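Local coordinates for alginate lyase (PDB 6KCW), which cleaves the polysaccharide alginate, presumably by the beta-elimination expected of a lyase, and carries a bound calcium ion on a beta-sandwich scaffold, at residues I8-Y13 with S38-G43; Y76-H81 with S228-D233; L45-L50 with M209-F214; S4-N9 with S25-A30. All coordinates share one frame; numbering follows the deposited sequence.

Overall arrangement
Followed from the N terminus, the chain first closes a short loop at interaction 4, where strand 5-8 meets the end of helix 20-27. Interaction 1 starts from the same stretch, sharing Ile8 and Asn9, and closes a wider loop on 38-43, so that the helix lies within it. Interactions 2 and 3 follow and cross each other: 45-50, 76-81, 209-214 and 228-233 alternate in the sequence. Interaction 2 joins two neighbouring strands of the larger sheet, whereas interaction 3 presses that sheet against the smaller one. The calcium ion ties the N-terminal loop of interactions 1 and 4 to Asp233 of interaction 2.

Interaction 1: I8-Y13 with S38-G43. With CA (calcium ion), chain C.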
loop_
_atom_site.group_PDB
_atom_site.type_symbol
_atom_site.label_atom_id
_atom_site.label_comp_id
_atom_site.label_asym_id
_atom_site.label_seq_id
_atom_site.Cartn_x
_atom_site.Cartn_y
_atom_site.Cartn_z
ATOM N N ILE A 8 -13.248 0.863 8.805
ATOM C CA ILE A 8 -12.504 0.927 10.051
ATOM C C ILE A 8 -11.997 2.355 10.176
ATOM O O ILE A 8 -11.164 2.791 9.376
ATOM C CB ILE A 8 -11.333 -0.076 10.088
ATOM C CG1 ILE A 8 -11.775 -1.458 9.583
ATOM C CG2 ILE A 8 -10.788 -0.205 11.505
ATOM C CD1 ILE A 8 -10.642 -2.450 9.320
ATOM N N ASN A 9 -12.505 3.091 11.159
ATOM C CA ASN A 9 -12.010 4.431 11.435
ATOM C C ASN A 9 -11.393 4.540 12.813
ATOM O O ASN A 9 -10.995 5.640 13.214
ATOM C CB ASN A 9 -13.125 5.472 11.291
ATOM C CG ASN A 9 -14.339 5.144 12.138
ATOM O OD1 ASN A 9 -14.279 4.301 13.040
ATOM N ND2 ASN A 9 -15.455 5.799 11.843
ATOM N N TRP A 10 -11.338 3.443 13.562
ATOM C CA TRP A 10 -10.605 3.384 14.822
ATOM C C TRP A 10 -11.116 4.405 15.834
ATOM O O TRP A 10 -10.393 4.785 16.760
ATOM C CB TRP A 10 -9.101 3.567 14.575
ATOM C CG TRP A 10 -8.530 2.466 13.725
ATOM C CD1 TRP A 10 -8.197 1.208 14.136
ATOM C CD2 TRP A 10 -8.236 2.518 12.321
ATOM N NE1 TRP A 10 -7.713 0.477 13.085
ATOM C CE2 TRP A 10 -7.722 1.255 11.957
ATOM C CE3 TRP A 10 -8.357 3.507 11.336
ATOM C CZ2 TRP A 10 -7.337 0.950 10.652
ATOM C CZ3 TRP A 10 -7.968 3.203 10.039
ATOM C CH2 TRP A 10 -7.466 1.934 9.711
ATOM N N ASN A 11 -12.361 4.859 15.671
ATOM C CA ASN A 11 -12.912 5.870 16.568
ATOM C C ASN A 11 -13.478 5.280 17.852
ATOM O O ASN A 11 -13.633 6.005 18.841
ATOM C CB ASN A 11 -13.980 6.666 15.838
ATOM C CG ASN A 11 -13.386 7.619 14.855
ATOM O OD1 ASN A 11 -12.165 7.727 14.766
ATOM N ND2 ASN A 11 -14.231 8.315 14.097
ATOM N N ASN A 12 -13.798 3.994 17.847
ATOM C CA ASN A 12 -14.183 3.259 19.040
ATOM C C ASN A 12 -12.984 2.813 19.867
ATOM O O ASN A 12 -13.175 2.131 20.877
ATOM C CB ASN A 12 -15.006 2.034 18.642
ATOM C CG ASN A 12 -14.245 1.101 17.699
ATOM O OD1 ASN A 12 -13.575 1.541 16.750
ATOM N ND2 ASN A 12 -14.346 -0.196 17.960
ATOM N N TYR A 13 -11.765 3.164 19.470
ATOM C CA TYR A 13 -10.579 2.708 20.177
ATOM C C TYR A 13 -10.060 3.782 21.111
ATOM O O TYR A 13 -10.151 4.981 20.819
ATOM C CB TYR A 13 -9.459 2.296 19.217
ATOM C CG TYR A 13 -9.646 0.899 18.733
ATOM C CD1 TYR A 13 -9.258 -0.186 19.519
ATOM C CD2 TYR A 13 -10.254 0.654 17.507
ATOM C CE1 TYR A 13 -9.453 -1.478 19.090
ATOM C CE2 TYR A 13 -10.464 -0.627 17.070
ATOM C CZ TYR A 13 -10.053 -1.692 17.861
ATOM O OH TYR A 13 -10.269 -2.971 17.411
ATOM N N SER A 38 1.956 -0.831 16.199
ATOM C CA SER A 38 0.601 -0.365 15.945
ATOM C C SER A 38 0.022 0.203 17.229
ATOM O O SER A 38 0.024 -0.465 18.272
ATOM C CB SER A 38 -0.290 -1.475 15.395
ATOM O OG SER A 38 -0.166 -2.641 16.181
ATOM N N TYR A 39 -0.472 1.434 17.135
ATOM C CA TYR A 39 -0.856 2.232 18.287
ATOM C C TYR A 39 -1.971 3.164 17.832
ATOM O O TYR A 39 -1.834 3.825 16.794
ATOM C CB TYR A 39 0.353 3.018 18.809
ATOM C CG TYR A 39 0.086 3.915 19.998
ATOM C CD1 TYR A 39 -0.340 5.232 19.823
ATOM C CD2 TYR A 39 0.283 3.456 21.298
ATOM C CE1 TYR A 39 -0.582 6.063 20.919
ATOM C CE2 TYR A 39 0.049 4.278 22.392
ATOM C CZ TYR A 39 -0.390 5.576 22.197
ATOM O OH TYR A 39 -0.627 6.402 23.276
ATOM N N ILE A 40 -3.081 3.178 18.569
ATOM C CA ILE A 40 -4.145 4.138 18.302
ATOM C C ILE A 40 -3.753 5.460 18.944
ATOM O O ILE A 40 -3.622 5.558 20.167
ATOM C CB ILE A 40 -5.505 3.653 18.824
ATOM C CG1 ILE A 40 -5.889 2.321 18.200
ATOM C CG2 ILE A 40 -6.604 4.659 18.445
ATOM C CD1 ILE A 40 -6.228 2.442 16.701
ATOM N N SER A 41 -3.564 6.474 18.117
ATOM C CA SER A 41 -3.228 7.819 18.567
ATOM C C SER A 41 -4.383 8.739 18.166
ATOM O O SER A 41 -4.503 9.126 16.997
ATOM C CB SER A 41 -1.895 8.262 17.965
ATOM O OG SER A 41 -1.623 9.623 18.254
ATOM N N ASP A 42 -5.250 9.063 19.130
ATOM C CA ASP A 42 -6.347 10.020 18.928
ATOM C C ASP A 42 -7.281 9.582 17.801
ATOM O O ASP A 42 -7.589 10.348 16.883
ATOM C CB ASP A 42 -5.808 11.428 18.662
ATOM C CG ASP A 42 -6.071 12.385 19.810
ATOM O OD1 ASP A 42 -6.364 11.915 20.934
ATOM O OD2 ASP A 42 -5.989 13.614 19.586
ATOM N N GLY A 43 -7.750 8.341 17.879
ATOM C CA GLY A 43 -8.713 7.866 16.908
ATOM C C GLY A 43 -8.154 7.486 15.553
ATOM O O GLY A 43 -8.939 7.139 14.664
HETATM CA CA CA C . -10.607 7.814 13.211
HETATM O O HOH W 1 -10.988 9.621 14.271
HETATM O O HOH W 2 -12.593 8.605 11.610
#
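A calcium site joins the loop after strand 5-8 to the turn after strand 38-41, its ligands being Asn9 O (2.2 Å from the calcium), Asn11 OD1 and Gly43 O. The ion draws acceptors together: Asn9 O and Gly43 O stand only 2.9 Å apart. Both carboxylate oxygens of Asp233 and two waters bring the ligand atoms to seven. Gly43 takes a positive phi of 77° as it presents its carbonyl.

Beside the metal the contact is apolar. Ile40 packs against two aromatic residues, crossing both at about a right angle. Its CD1 lies 3.5 Å from Trp10 CD1; its CG1, anti to the carbonyl carbon (chi1 -58°), lies 3.7 Å from Tyr13 CB. An alanine in place of Ile40 would probably leave a gap beside Trp10 CD1 and Tyr13 CB, where CD1 and CG1 had packed.

Ile8 CG2 lies 3.4 Å above one face of the indole, near its rim. Trp10 also packs on Phe27 of helix 20-27 and Leu45 of strand 44-49, the antiparallel neighbour of strand 38-41.

Interaction 2: Y76-H81 with S228-D233. With CA (calcium ion), chain C.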
loop_
_atom_site.group_PDB
_atom_site.type_symbol
_atom_site.label_atom_id
_atom_site.label_comp_id
_atom_site.label_asym_id
_atom_site.label_seq_id
_atom_site.Cartn_x
_atom_site.Cartn_y
_atom_site.Cartn_z
ATOM N N TYR A 76 -8.651 5.572 2.212
ATOM C CA TYR A 76 -8.092 5.779 3.538
ATOM C C TYR A 76 -7.443 7.148 3.549
ATOM O O TYR A 76 -7.188 7.745 2.496
ATOM C CB TYR A 76 -7.067 4.699 3.917
ATOM C CG TYR A 76 -5.828 4.701 3.045
ATOM C CD1 TYR A 76 -5.781 3.948 1.882
ATOM C CD2 TYR A 76 -4.718 5.470 3.378
ATOM C CE1 TYR A 76 -4.658 3.946 1.082
ATOM C CE2 TYR A 76 -3.608 5.487 2.578
ATOM C CZ TYR A 76 -3.582 4.720 1.432
ATOM O OH TYR A 76 -2.470 4.719 0.629
ATOM N N ASP A 77 -7.190 7.641 4.753
ATOM C CA ASP A 77 -6.412 8.850 4.944
ATOM C C ASP A 77 -5.064 8.479 5.519
ATOM O O ASP A 77 -4.931 7.487 6.241
ATOM C CB ASP A 77 -7.117 9.840 5.875
ATOM C CG ASP A 77 -8.382 10.374 5.274
ATOM O OD1 ASP A 77 -8.355 10.717 4.070
ATOM O OD2 ASP A 77 -9.403 10.427 5.990
ATOM N N VAL A 78 -4.066 9.279 5.190
ATOM C CA VAL A 78 -2.716 9.037 5.661
ATOM C C VAL A 78 -2.067 10.381 5.936
ATOM O O VAL A 78 -2.305 11.357 5.217
ATOM C CB VAL A 78 -1.906 8.199 4.650
ATOM C CG1 VAL A 78 -1.962 8.821 3.269
ATOM C CG2 VAL A 78 -0.475 8.043 5.135
ATOM N N ARG A 79 -1.293 10.439 7.018
ATOM C CA ARG A 79 -0.596 11.642 7.444
ATOM C C ARG A 79 0.775 11.234 7.956
ATOM O O ARG A 79 0.880 10.312 8.771
ATOM C CB ARG A 79 -1.377 12.365 8.547
ATOM C CG ARG A 79 -1.088 13.854 8.671
ATOM C CD ARG A 79 -0.925 14.255 10.130
ATOM N NE ARG A 79 -1.860 13.550 11.000
ATOM C CZ ARG A 79 -1.597 13.237 12.264
ATOM N NH1 ARG A 79 -0.415 13.555 12.793
ATOM N NH2 ARG A 79 -2.500 12.589 12.992
ATOM N N PHE A 80 1.820 11.895 7.468
ATOM C CA PHE A 80 3.146 11.683 8.027
ATOM C C PHE A 80 3.297 12.533 9.277
ATOM O O PHE A 80 2.775 13.650 9.353
ATOM C CB PHE A 80 4.236 12.030 7.015
ATOM C CG PHE A 80 4.330 11.062 5.886
ATOM C CD1 PHE A 80 3.568 11.242 4.735
ATOM C CD2 PHE A 80 5.183 9.965 5.966
ATOM C CE1 PHE A 80 3.650 10.342 3.695
ATOM C CE2 PHE A 80 5.271 9.060 4.935
ATOM C CZ PHE A 80 4.511 9.245 3.794
ATOM N N HIS A 81 3.999 11.988 10.262
ATOM C CA HIS A 81 4.204 12.669 11.522
ATOM C C HIS A 81 4.845 14.039 11.301
ATOM O O HIS A 81 5.389 14.349 10.240
ATOM C CB HIS A 81 5.073 11.812 12.435
ATOM C CG HIS A 81 5.286 12.396 13.795
ATOM N ND1 HIS A 81 6.365 13.197 14.097
ATOM C CD2 HIS A 81 4.560 12.293 14.932
ATOM C CE1 HIS A 81 6.297 13.558 15.366
ATOM N NE2 HIS A 81 5.210 13.024 15.894
ATOM N N SER A 228 10.203 7.070 13.355
ATOM C CA SER A 228 9.263 7.950 12.670
ATOM C C SER A 228 7.890 7.295 12.624
ATOM O O SER A 228 7.755 6.078 12.775
ATOM C CB SER A 228 9.735 8.296 11.258
ATOM O OG SER A 228 10.632 9.392 11.281
ATOM N N TYR A 229 6.864 8.118 12.406
ATOM C CA TYR A 229 5.487 7.681 12.573
ATOM C C TYR A 229 4.641 8.071 11.364
ATOM O O TYR A 229 4.876 9.105 10.727
ATOM C CB TYR A 229 4.898 8.265 13.871
ATOM C CG TYR A 229 5.745 7.935 15.101
ATOM C CD1 TYR A 229 5.534 6.767 15.826
ATOM C CD2 TYR A 229 6.763 8.790 15.516
ATOM C CE1 TYR A 229 6.307 6.464 16.945
ATOM C CE2 TYR A 229 7.550 8.493 16.624
ATOM C CZ TYR A 229 7.320 7.331 17.334
ATOM O OH TYR A 229 8.102 7.048 18.433
ATOM N N ILE A 230 3.677 7.212 11.037
ATOM C CA ILE A 230 2.696 7.456 9.989
ATOM C C ILE A 230 1.322 7.131 10.562
ATOM O O ILE A 230 1.162 6.152 11.301
ATOM C CB ILE A 230 2.992 6.608 8.727
ATOM C CG1 ILE A 230 4.357 6.974 8.135
ATOM C CG2 ILE A 230 1.890 6.761 7.682
ATOM C CD1 ILE A 230 4.927 5.924 7.229
ATOM N N TYR A 231 0.330 7.952 10.240
ATOM C CA TYR A 231 -1.009 7.789 10.785
ATOM C C TYR A 231 -2.008 7.529 9.665
ATOM O O TYR A 231 -2.073 8.290 8.696
ATOM C CB TYR A 231 -1.421 9.027 11.571
ATOM C CG TYR A 231 -0.459 9.453 12.663
ATOM C CD1 TYR A 231 0.652 10.237 12.372
ATOM C CD2 TYR A 231 -0.678 9.099 13.986
ATOM C CE1 TYR A 231 1.517 10.648 13.371
ATOM C CE2 TYR A 231 0.180 9.508 14.987
ATOM C CZ TYR A 231 1.270 10.280 14.669
ATOM O OH TYR A 231 2.122 10.680 15.657
ATOM N N TYR A 232 -2.792 6.465 9.812
ATOM C CA TYR A 232 -3.873 6.130 8.898
ATOM C C TYR A 232 -5.228 6.297 9.585
ATOM O O TYR A 232 -5.344 6.226 10.814
ATOM C CB TYR A 232 -3.719 4.693 8.379
ATOM C CG TYR A 232 -2.354 4.398 7.782
ATOM C CD1 TYR A 232 -2.031 4.819 6.493
ATOM C CD2 TYR A 232 -1.390 3.693 8.499
ATOM C CE1 TYR A 232 -0.787 4.547 5.943
ATOM C CE2 TYR A 232 -0.151 3.434 7.960
ATOM C CZ TYR A 232 0.143 3.862 6.678
ATOM O OH TYR A 232 1.374 3.605 6.128
ATOM N N ASP A 233 -6.265 6.497 8.772
ATOM C CA ASP A 233 -7.616 6.659 9.292
ATOM C C ASP A 233 -8.627 6.351 8.194
ATOM O O ASP A 233 -8.327 6.448 6.997
ATOM C CB ASP A 233 -7.836 8.080 9.821
ATOM C CG ASP A 233 -8.913 8.148 10.884
ATOM O OD1 ASP A 233 -9.700 7.180 10.992
ATOM O OD2 ASP A 233 -8.961 9.170 11.609
HETATM CA CA CA C . -10.607 7.814 13.211
HETATM O O HOH W 1 -10.988 9.621 14.271
HETATM O O HOH W 2 -12.593 8.605 11.610
#
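Arg79 N donates a short hydrogen bond to Tyr231 O, 2.8 Å away, and Tyr231 N returns one to Arg79 O, so the pair is bonded in both directions. Val78 adds a weak CA-H...O contact, its CA 3.2 Å from Tyr231 O. Asp77 and Asp233 form the next hydrogen-bonded pair, and His81 N reaches Tyr229 O.

These are neighbouring antiparallel strands of the larger sheet in a concanavalin-like beta-sandwich. One side of the pair is the buried interior, where Val78 CG2 touches Tyr232 CE1 at 3.6 Å and Ile230 CG2 at 3.7 Å.

On the other side Arg79 CG is anti to the backbone N (chi1 -156°), and the chain beyond it is kinked; the guanidinium lies flat over one face of the Tyr231 ring, a cation-pi stack with centres 4.2 Å apart and planes at 14°. The phenol oxygen of Tyr231 lies at the imidazole edge, 3.0 Å from His81 CD2. An alanine in place of Tyr231 would probably leave the guanidinium without its platform and less restrained, and His81 CD2 without the oxygen at its edge. On this same side, Asp233 binds the calcium through both OD1 (2.5 Å) and OD2, while Asp77 OD1 is hydrogen-bonded to His164.

Interaction 3: L45-L50 with M209-F214; sequences LRVTLL and MTFHTF
Leu45 and Val47 meet Phe211 through aliphatic-to-aromatic contacts. Leu45 and Phe211 touch tip to tip, Leu45 CD2 lying 4.0 Å from Phe211 CE2, while Val47 and Phe211 run past one another in opposing senses, with Val47 CG2 3.8 Å from Phe211 CZ. Phe211 CG is anti to the backbone N (chi1 -179°), and the ring beyond it reaches Leu45 and Val47.

Contacts between aliphatic groups follow. Val47 CG1 meets Thr213 CG2 tip to tip at 3.6 Å, and the same threonine methyl lies 3.8 Å from Leu49 CD2.

The two strands belong to opposite sheets of the beta-sandwich, strand 44-49 to the larger and strand 206-215 to the smaller; their segment axes come within 7.3 Å at an angle of 43°. Leu45, Val47 and Leu49 from one strand, and Phe211 and Thr213 from the other, point into the space between the sheets.

Side chain against backbone is the third kind. Leu49 CD2 presses closely on Thr213 O, 3.1 Å away, and also touches Phe214 CA at 3.5 Å.

The polar end of Thr213 is satisfied from outside the two segments: OG1, part of a buried residue, is hydrogen-bonded to Tyr232 OH. The Phe211 ring stacks with Phe94 and meets Tyr232 edge-to-face.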
loop_
_atom_site.group_PDB
_atom_site.type_symbol
_atom_site.label_atom_id
_atom_site.label_comp_id
_atom_site.label_asym_id
_atom_site.label_seq_id
_atom_site.Cartn_x
_atom_site.Cartn_y
_atom_site.Cartn_z
ATOM N N LEU A 45 -4.787 5.237 13.433
ATOM C CA LEU A 45 -3.816 4.159 13.579
ATOM C C LEU A 45 -2.423 4.692 13.266
ATOM O O LEU A 45 -2.134 5.073 12.126
ATOM C CB LEU A 45 -4.172 2.988 12.667
ATOM C CG LEU A 45 -3.185 1.832 12.513
ATOM C CD1 LEU A 45 -2.650 1.328 13.859
ATOM C CD2 LEU A 45 -3.867 0.711 11.749
ATOM N N ARG A 46 -1.561 4.706 14.274
ATOM C CA ARG A 46 -0.165 5.083 14.099
ATOM C C ARG A 46 0.682 3.833 13.943
ATOM O O ARG A 46 0.646 2.940 14.800
ATOM C CB ARG A 46 0.343 5.902 15.278
ATOM C CG ARG A 46 1.737 6.451 15.076
ATOM C CD ARG A 46 2.247 7.022 16.390
ATOM N NE ARG A 46 2.519 5.962 17.354
ATOM C CZ ARG A 46 2.680 6.165 18.661
ATOM N NH1 ARG A 46 2.578 7.395 19.176
ATOM N NH2 ARG A 46 2.932 5.133 19.462
ATOM N N VAL A 47 1.445 3.779 12.859
ATOM C CA VAL A 47 2.427 2.730 12.626
ATOM C C VAL A 47 3.818 3.310 12.848
ATOM O O VAL A 47 4.106 4.438 12.431
ATOM C CB VAL A 47 2.277 2.133 11.212
ATOM C CG1 VAL A 47 3.403 1.140 10.922
ATOM C CG2 VAL A 47 0.919 1.448 11.073
ATOM N N THR A 48 4.684 2.543 13.505
ATOM C CA THR A 48 6.049 2.972 13.788
ATOM C C THR A 48 7.023 2.371 12.781
ATOM O O THR A 48 6.995 1.161 12.527
ATOM C CB THR A 48 6.485 2.570 15.201
ATOM O OG1 THR A 48 5.617 3.170 16.168
ATOM C CG2 THR A 48 7.903 3.049 15.468
ATOM N N LEU A 49 7.888 3.210 12.220
ATOM C CA LEU A 49 9.072 2.752 11.504
ATOM C C LEU A 49 10.283 2.995 12.400
ATOM O O LEU A 49 10.620 4.151 12.691
ATOM C CB LEU A 49 9.242 3.468 10.168
ATOM C CG LEU A 49 8.078 3.427 9.171
ATOM C CD1 LEU A 49 8.372 4.327 7.980
ATOM C CD2 LEU A 49 7.793 2.006 8.731
ATOM N N LEU A 50 10.935 1.911 12.833
ATOM C CA LEU A 50 12.049 2.028 13.762
ATOM C C LEU A 50 13.332 2.434 13.053
ATOM O O LEU A 50 13.598 2.053 11.907
ATOM C CB LEU A 50 12.291 0.726 14.529
ATOM C CG LEU A 50 11.141 -0.020 15.190
ATOM C CD1 LEU A 50 11.593 -1.392 15.614
ATOM C CD2 LEU A 50 10.642 0.757 16.384
ATOM N N MET A 209 -5.579 -7.615 0.312
ATOM C CA MET A 209 -5.250 -6.211 0.500
ATOM C C MET A 209 -3.916 -6.090 1.239
ATOM O O MET A 209 -3.702 -6.746 2.266
ATOM C CB MET A 209 -6.374 -5.506 1.266
ATOM C CG MET A 209 -6.063 -4.071 1.620
ATOM S SD MET A 209 -7.284 -3.280 2.678
ATOM C CE MET A 209 -7.127 -4.211 4.194
ATOM N N THR A 210 -3.014 -5.275 0.698
ATOM C CA THR A 210 -1.721 -5.040 1.313
ATOM C C THR A 210 -1.795 -3.843 2.245
ATOM O O THR A 210 -2.377 -2.811 1.910
ATOM C CB THR A 210 -0.643 -4.784 0.262
ATOM O OG1 THR A 210 -0.975 -3.613 -0.488
ATOM C CG2 THR A 210 -0.502 -5.981 -0.691
ATOM N N PHE A 211 -1.196 -3.988 3.419
ATOM C CA PHE A 211 -1.030 -2.891 4.376
ATOM C C PHE A 211 0.457 -2.844 4.698
ATOM O O PHE A 211 0.916 -3.436 5.680
ATOM C CB PHE A 211 -1.884 -3.088 5.619
ATOM C CG PHE A 211 -1.754 -1.977 6.616
ATOM C CD1 PHE A 211 -1.435 -0.690 6.198
ATOM C CD2 PHE A 211 -1.936 -2.212 7.976
ATOM C CE1 PHE A 211 -1.306 0.337 7.118
ATOM C CE2 PHE A 211 -1.811 -1.188 8.901
ATOM C CZ PHE A 211 -1.490 0.085 8.472
ATOM N N HIS A 212 1.214 -2.160 3.846
ATOM C CA HIS A 212 2.667 -2.128 3.946
ATOM C C HIS A 212 3.112 -0.742 4.391
ATOM O O HIS A 212 2.826 0.254 3.709
ATOM C CB HIS A 212 3.314 -2.515 2.614
ATOM C CG HIS A 212 3.102 -3.950 2.239
ATOM N ND1 HIS A 212 3.729 -4.538 1.167
ATOM C CD2 HIS A 212 2.328 -4.911 2.795
ATOM C CE1 HIS A 212 3.351 -5.800 1.074
ATOM N NE2 HIS A 212 2.496 -6.050 2.048
ATOM N N THR A 213 3.779 -0.684 5.549
ATOM C CA THR A 213 4.405 0.532 6.070
ATOM C C THR A 213 5.833 0.170 6.444
ATOM O O THR A 213 6.078 -0.328 7.548
ATOM C CB THR A 213 3.668 1.086 7.275
ATOM O OG1 THR A 213 2.265 1.177 6.987
ATOM C CG2 THR A 213 4.205 2.473 7.622
ATOM N N PHE A 214 6.774 0.407 5.529
ATOM C CA PHE A 214 8.170 0.094 5.801
ATOM C C PHE A 214 9.070 0.923 4.896
ATOM O O PHE A 214 8.653 1.407 3.838
ATOM C CB PHE A 214 8.444 -1.402 5.635
ATOM C CG PHE A 214 8.341 -1.907 4.216
ATOM C CD1 PHE A 214 7.114 -2.279 3.677
ATOM C CD2 PHE A 214 9.491 -2.064 3.435
ATOM C CE1 PHE A 214 7.034 -2.784 2.385
ATOM C CE2 PHE A 214 9.418 -2.554 2.143
ATOM C CZ PHE A 214 8.188 -2.917 1.615
#

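Interaction 4: S4-N9 with S25-A30; sequences SSLSIN and SDFGNA. With CA (calcium ion), chain C.
The Phe27 ring receives Ile8 CD1 over the centre of one face, a CH-pi contact with the methyl 3.9 Å from the ring centroid and only 9° off the normal. Leu6 CD1 approaches the same ring obliquely, 3.9 Å from Phe27 CD1. Ile8 reaches this far because CD1 is extended, anti to CA (chi2 169°).

The methyls also lie against the last turn of helix 20-27. Leu6 CD2 is 3.3 Å from Asp26 O, and Ile8 CD1 is 3.6 Å from that oxygen. Gly28, with positive phi, then takes the chain out of the helix.

Strand 5-8 pairs antiparallel with strand 228-241, and the end of helix 20-27 packs on its Leu6 and Ile8 side chains, with Met209 and Trp10 also touching Phe27. Asp26 OD2 is hydrogen-bonded to Tyr13 OH and Tyr18 OH. The contact itself rests on dispersion and the burial of methyl groups, whereas the backbone bonds of Leu6 and Ile8 go to strand 228-241 and the carbonyl of Asn9, one residue on, binds calcium.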
loop_
_atom_site.group_PDB
_atom_site.type_symbol
_atom_site.label_atom_id
_atom_site.label_comp_id
_atom_site.label_asym_id
_atom_site.label_seq_id
_atom_site.Cartn_x
_atom_site.Cartn_y
_atom_site.Cartn_z
ATOM N N SER A 4 -15.094 -9.181 2.323
ATOM C CA SER A 4 -15.183 -8.518 1.031
ATOM C C SER A 4 -15.421 -7.020 1.157
ATOM O O SER A 4 -15.268 -6.302 0.167
ATOM C CB SER A 4 -16.277 -9.149 0.152
ATOM O OG SER A 4 -17.453 -9.405 0.882
ATOM N N SER A 5 -15.760 -6.529 2.347
ATOM C CA SER A 5 -15.806 -5.103 2.619
ATOM C C SER A 5 -15.320 -4.843 4.041
ATOM O O SER A 5 -15.439 -5.693 4.930
ATOM C CB SER A 5 -17.213 -4.535 2.441
ATOM O OG SER A 5 -18.112 -5.139 3.352
ATOM N N LEU A 6 -14.760 -3.658 4.248
ATOM C CA LEU A 6 -14.291 -3.270 5.566
ATOM C C LEU A 6 -14.515 -1.780 5.729
ATOM O O LEU A 6 -14.401 -1.016 4.768
ATOM C CB LEU A 6 -12.802 -3.587 5.782
ATOM C CG LEU A 6 -12.328 -5.028 5.947
ATOM C CD1 LEU A 6 -10.816 -5.031 6.066
ATOM C CD2 LEU A 6 -12.963 -5.699 7.156
ATOM N N SER A 7 -14.806 -1.374 6.959
ATOM C CA SER A 7 -14.936 0.042 7.282
ATOM C C SER A 7 -14.401 0.215 8.694
ATOM O O SER A 7 -15.008 -0.256 9.661
ATOM C CB SER A 7 -16.380 0.509 7.167
ATOM O OG SER A 7 -16.459 1.600 6.273
ATOM N N ILE A 8 -13.248 0.863 8.805
ATOM C CA ILE A 8 -12.504 0.927 10.051
ATOM C C ILE A 8 -11.997 2.355 10.176
ATOM O O ILE A 8 -11.164 2.791 9.376
ATOM C CB ILE A 8 -11.333 -0.076 10.088
ATOM C CG1 ILE A 8 -11.775 -1.458 9.583
ATOM C CG2 ILE A 8 -10.788 -0.205 11.505
ATOM C CD1 ILE A 8 -10.642 -2.450 9.320
ATOM N N ASN A 9 -12.505 3.091 11.159
ATOM C CA ASN A 9 -12.010 4.431 11.435
ATOM C C ASN A 9 -11.393 4.540 12.813
ATOM O O ASN A 9 -10.995 5.640 13.214
ATOM C CB ASN A 9 -13.125 5.472 11.291
ATOM C CG ASN A 9 -14.339 5.144 12.138
ATOM O OD1 ASN A 9 -14.279 4.301 13.040
ATOM N ND2 ASN A 9 -15.455 5.799 11.843
ATOM N N SER A 25 -9.353 -8.833 14.526
ATOM C CA SER A 25 -10.792 -8.675 14.726
ATOM C C SER A 25 -11.396 -7.678 13.737
ATOM O O SER A 25 -12.503 -7.900 13.231
ATOM C CB SER A 25 -11.079 -8.260 16.166
ATOM O OG SER A 25 -12.477 -8.296 16.433
ATOM N N ASP A 26 -10.680 -6.588 13.435
ATOM C CA ASP A 26 -11.206 -5.534 12.567
ATOM C C ASP A 26 -11.057 -5.876 11.090
ATOM O O ASP A 26 -11.972 -5.633 10.293
ATOM C CB ASP A 26 -10.492 -4.221 12.865
ATOM C CG ASP A 26 -10.806 -3.705 14.237
ATOM O OD1 ASP A 26 -11.999 -3.757 14.592
ATOM O OD2 ASP A 26 -9.878 -3.263 14.955
ATOM N N PHE A 27 -9.912 -6.399 10.728
ATOM C CA PHE A 27 -9.620 -6.722 9.366
ATOM C C PHE A 27 -10.089 -8.099 9.005
ATOM O O PHE A 27 -10.243 -8.396 7.864
ATOM C CB PHE A 27 -8.129 -6.641 9.148
ATOM C CG PHE A 27 -7.583 -5.255 9.177
ATOM C CD1 PHE A 27 -7.491 -4.523 8.035
ATOM C CD2 PHE A 27 -7.115 -4.717 10.328
ATOM C CE1 PHE A 27 -6.980 -3.273 8.046
ATOM C CE2 PHE A 27 -6.606 -3.465 10.355
ATOM C CZ PHE A 27 -6.533 -2.739 9.210
ATOM N N GLY A 28 -10.305 -8.949 9.981
ATOM C CA GLY A 28 -10.742 -10.301 9.710
ATOM C C GLY A 28 -9.562 -11.222 9.772
ATOM O O GLY A 28 -9.643 -12.296 10.260
ATOM N N ASN A 29 -8.442 -10.768 9.270
ATOM C CA ASN A 29 -7.231 -11.530 9.314
ATOM C C ASN A 29 -6.087 -10.567 9.107
ATOM O O ASN A 29 -6.276 -9.584 8.461
ATOM C CB ASN A 29 -7.256 -12.711 8.336
ATOM C CG ASN A 29 -7.244 -12.294 6.899
ATOM O OD1 ASN A 29 -6.209 -12.060 6.339
ATOM N ND2 ASN A 29 -8.394 -12.236 6.299
ATOM N N ALA A 30 -4.925 -10.850 9.687
ATOM C CA ALA A 30 -3.724 -10.004 9.603
ATOM C C ALA A 30 -2.554 -10.829 10.070
ATOM O O ALA A 30 -2.240 -10.824 11.235
ATOM C CB ALA A 30 -3.883 -8.805 10.502
HETATM CA CA CA C . -10.607 7.814 13.211
HETATM O O HOH W 1 -10.988 9.621 14.271
HETATM O O HOH W 2 -12.593 8.605 11.610
#